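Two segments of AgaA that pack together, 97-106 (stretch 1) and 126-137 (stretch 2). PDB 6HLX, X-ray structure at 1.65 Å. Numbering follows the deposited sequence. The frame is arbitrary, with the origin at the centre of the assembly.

Stretch 1, residues 97-106: SFRNELSSIS
Stretch 2 126-137: AMIDYLALPESV

Leu102 lies at the apolar centre of the contact. Its CA-to-CB bond points sideways to stretch 2, but its end comes nearer. Chi1 is -81° (m) and chi2 is 80° (p). Leu102 CD1 lies 4.1 Å from Tyr130 CB and 4.2 Å from Leu133 CD1. Leu102 CD2 lies 4.2 Å from Leu131 CD2. Leu131 and Leu133 are both m, t.

Leu133 CD1 also covers one face of the Phe98 ring. Leu133 CD1 is 3.5 Å from Phe98 CG and 3.9 Å from the centroid of the Phe98 ring, a CH-pi contact. Phe98 has chi1 -65° and chi2 -81°. A second CH-pi contact runs the other way: Glu101 CB of stretch 1 sits 3.7 Å from the centroid of the Tyr130 ring, 9° off its normal. Tyr130 has chi1 -76° and chi2 -65°. The CA-to-CB bond of Glu101 points toward stretch 2, but the end of the side chain leads away, so its aliphatic part makes the contact.

Met127 (t, p, p) brings its methyl to the turn of stretch 1. Met127 CE is 3.9 Å from Glu101 O, 4.2 Å from Ile105 CG1 and 3.2 Å from Ser104 OG.

The backbones set the register. Phe98 is at the N-cap position, right before the helix that begins at Arg99, and Leu102 to Ile105 form a type I turn, with Ile105 N 3.1 Å from Leu102 O. Stretch 2 is helical from Met127, then extends at Leu133 (phi/psi -58/149). Phe98 CA is 7.5 Å from Glu135 CA; Leu102 CA is 7.0 Å from Tyr130 CA. The chains therefore run in opposite directions.

No hydrogen bond crosses the contact. At the polar edge, Ser136 OG donates to Tyr130 O at 2.8 Å and lies 3.8 Å from Leu102 CD2. Glu135 OE1 approaches Phe98 CE2 obliquely at 3.4 Å; its carboxylate is hydrogen-bonded elsewhere in the structure.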

# COMPACT_ATOMS: atom_id res chain seq x y z
N SER A 97 -9.80 -5.89 -1.59
CA SER A 97 -9.21 -5.25 -0.40
C SER A 97 -9.72 -3.83 -0.14
O SER A 97 -9.68 -3.39 1.02
CB SER A 97 -7.69 -5.23 -0.51
OG SER A 97 -7.20 -6.56 -0.68
N PHE A 98 -10.13 -3.09 -1.21
CA PHE A 98 -10.55 -1.70 -1.07
C PHE A 98 -12.02 -1.50 -1.32
O PHE A 98 -12.46 -0.40 -1.67
CB PHE A 98 -9.68 -0.77 -1.94
CG PHE A 98 -8.24 -0.76 -1.48
CD1 PHE A 98 -7.85 0.03 -0.39
CD2 PHE A 98 -7.29 -1.57 -2.09
CE1 PHE A 98 -6.53 0.02 0.06
CE2 PHE A 98 -5.97 -1.60 -1.64
CZ PHE A 98 -5.60 -0.81 -0.55
N ARG A 99 -12.80 -2.56 -1.09
CA ARG A 99 -14.26 -2.47 -1.27
C ARG A 99 -14.85 -1.31 -0.41
O ARG A 99 -15.72 -0.58 -0.89
CB ARG A 99 -14.93 -3.81 -0.86
CG ARG A 99 -16.46 -3.71 -0.77
CD ARG A 99 -17.12 -5.06 -0.71
NE ARG A 99 -16.68 -5.88 0.43
CZ ARG A 99 -17.27 -5.90 1.63
NH1 ARG A 99 -18.31 -5.12 1.88
NH2 ARG A 99 -16.82 -6.71 2.58
N ASN A 100 -14.39 -1.15 0.83
CA ASN A 100 -14.97 -0.10 1.70
C ASN A 100 -14.85 1.29 1.07
O ASN A 100 -15.79 2.10 1.14
CB ASN A 100 -14.27 -0.09 3.06
CG ASN A 100 -15.22 0.04 4.23
OD1 ASN A 100 -16.31 -0.53 4.24
ND2 ASN A 100 -14.80 0.78 5.27
N GLU A 101 -13.69 1.56 0.47
CA GLU A 101 -13.36 2.88 -0.09
C GLU A 101 -14.07 3.17 -1.40
O GLU A 101 -14.35 4.33 -1.70
CB GLU A 101 -11.84 3.05 -0.21
CG GLU A 101 -11.13 3.00 1.15
CD GLU A 101 -11.02 1.64 1.82
OE1 GLU A 101 -10.87 1.58 3.06
OE2 GLU A 101 -11.11 0.63 1.10
N LEU A 102 -14.40 2.12 -2.17
CA LEU A 102 -15.11 2.33 -3.43
C LEU A 102 -16.62 2.12 -3.26
O LEU A 102 -17.36 2.41 -4.20
CB LEU A 102 -14.57 1.38 -4.53
CG LEU A 102 -13.29 1.84 -5.23
CD1 LEU A 102 -12.06 1.53 -4.38
CD2 LEU A 102 -13.14 1.13 -6.56
N SER A 103 -17.09 1.68 -2.04
CA SER A 103 -18.49 1.29 -1.77
C SER A 103 -19.53 2.40 -1.95
O SER A 103 -20.73 2.10 -2.06
CB SER A 103 -18.65 0.66 -0.38
OG SER A 103 -18.42 1.63 0.62
N SER A 104 -19.10 3.67 -2.02
CA SER A 104 -20.03 4.78 -2.27
C SER A 104 -20.55 4.78 -3.71
O SER A 104 -21.51 5.47 -3.99
CB SER A 104 -19.40 6.12 -1.92
OG SER A 104 -18.19 6.28 -2.63
N ILE A 105 -19.93 4.00 -4.62
CA ILE A 105 -20.44 3.90 -6.00
C ILE A 105 -21.81 3.20 -5.92
O ILE A 105 -21.87 2.04 -5.51
CB ILE A 105 -19.47 3.14 -6.95
CG1 ILE A 105 -18.14 3.92 -7.13
CG2 ILE A 105 -20.17 2.87 -8.28
CD1 ILE A 105 -16.95 3.06 -7.77
N SER A 106 -22.90 3.91 -6.26
CA SER A 106 -24.24 3.32 -6.18
C SER A 106 -24.85 2.99 -7.53
O SER A 106 -25.78 2.18 -7.61
CB SER A 106 -25.19 4.18 -5.34
OG SER A 106 -25.26 5.51 -5.83
N ALA A 126 -12.17 12.15 -3.14
CA ALA A 126 -11.05 11.19 -3.22
C ALA A 126 -11.33 10.02 -4.18
O ALA A 126 -10.47 9.15 -4.34
CB ALA A 126 -10.74 10.65 -1.84
N MET A 127 -12.54 9.95 -4.76
CA MET A 127 -12.91 8.84 -5.64
C MET A 127 -11.94 8.68 -6.80
O MET A 127 -11.57 7.54 -7.13
CB MET A 127 -14.36 9.00 -6.14
CG MET A 127 -14.88 7.82 -6.98
SD MET A 127 -14.68 6.21 -6.15
CE MET A 127 -15.74 6.41 -4.74
N ILE A 128 -11.52 9.80 -7.45
CA ILE A 128 -10.57 9.66 -8.58
C ILE A 128 -9.26 9.01 -8.09
O ILE A 128 -8.71 8.10 -8.74
CB ILE A 128 -10.32 11.04 -9.27
CG1 ILE A 128 -11.59 11.54 -10.00
CG2 ILE A 128 -9.15 10.98 -10.25
CD1 ILE A 128 -12.04 10.70 -11.23
N ASP A 129 -8.81 9.41 -6.88
CA ASP A 129 -7.58 8.81 -6.31
C ASP A 129 -7.76 7.31 -6.04
O ASP A 129 -6.85 6.52 -6.36
CB ASP A 129 -7.17 9.54 -5.03
CG ASP A 129 -6.74 10.97 -5.29
OD1 ASP A 129 -5.56 11.19 -5.57
OD2 ASP A 129 -7.60 11.87 -5.21
N TYR A 130 -8.92 6.90 -5.50
CA TYR A 130 -9.16 5.46 -5.25
C TYR A 130 -9.26 4.67 -6.56
O TYR A 130 -8.88 3.49 -6.58
CB TYR A 130 -10.34 5.22 -4.31
CG TYR A 130 -9.98 5.50 -2.86
CD1 TYR A 130 -9.02 4.74 -2.19
CD2 TYR A 130 -10.63 6.50 -2.13
CE1 TYR A 130 -8.70 4.98 -0.85
CE2 TYR A 130 -10.32 6.74 -0.79
CZ TYR A 130 -9.35 5.99 -0.16
OH TYR A 130 -9.01 6.21 1.16
N LEU A 131 -9.66 5.33 -7.66
CA LEU A 131 -9.70 4.66 -8.96
C LEU A 131 -8.29 4.46 -9.54
O LEU A 131 -8.10 3.70 -10.51
CB LEU A 131 -10.63 5.40 -9.94
CG LEU A 131 -12.11 5.30 -9.56
CD1 LEU A 131 -12.93 6.30 -10.34
CD2 LEU A 131 -12.66 3.82 -9.79
N ALA A 132 -7.28 5.13 -8.92
CA ALA A 132 -5.88 4.98 -9.32
C ALA A 132 -5.23 3.84 -8.54
O ALA A 132 -4.06 3.55 -8.77
CB ALA A 132 -5.12 6.29 -9.09
N LEU A 133 -5.93 3.20 -7.58
CA LEU A 133 -5.28 2.10 -6.84
C LEU A 133 -4.81 1.01 -7.79
O LEU A 133 -5.53 0.69 -8.74
CB LEU A 133 -6.26 1.44 -5.84
CG LEU A 133 -6.60 2.23 -4.58
CD1 LEU A 133 -7.84 1.65 -3.96
CD2 LEU A 133 -5.44 2.19 -3.55
N PRO A 134 -3.71 0.28 -7.48
CA PRO A 134 -3.32 -0.87 -8.33
C PRO A 134 -4.46 -1.92 -8.33
O PRO A 134 -4.57 -2.71 -9.27
CB PRO A 134 -2.09 -1.43 -7.59
CG PRO A 134 -1.48 -0.17 -6.88
CD PRO A 134 -2.73 0.52 -6.38
N GLU A 135 -5.31 -1.90 -7.27
CA GLU A 135 -6.42 -2.87 -7.16
C GLU A 135 -7.68 -2.43 -7.93
O GLU A 135 -8.65 -3.20 -7.99
CB GLU A 135 -6.74 -3.17 -5.66
CG GLU A 135 -5.62 -3.94 -4.95
CD GLU A 135 -4.27 -3.24 -4.85
OE1 GLU A 135 -4.24 -2.03 -4.53
OE2 GLU A 135 -3.23 -3.90 -5.11
N SER A 136 -7.68 -1.20 -8.49
CA SER A 136 -8.83 -0.64 -9.24
C SER A 136 -8.62 -0.74 -10.78
O SER A 136 -9.37 -0.15 -11.57
CB SER A 136 -9.10 0.81 -8.83
OG SER A 136 -9.43 0.87 -7.45
N VAL A 137 -7.63 -1.53 -11.21
CA VAL A 137 -7.32 -1.70 -12.64
C VAL A 137 -8.47 -2.41 -13.34
O VAL A 137 -9.24 -3.11 -12.69
CB VAL A 137 -5.96 -2.40 -12.86
CG1 VAL A 137 -4.82 -1.52 -12.34
CG2 VAL A 137 -5.94 -3.77 -12.20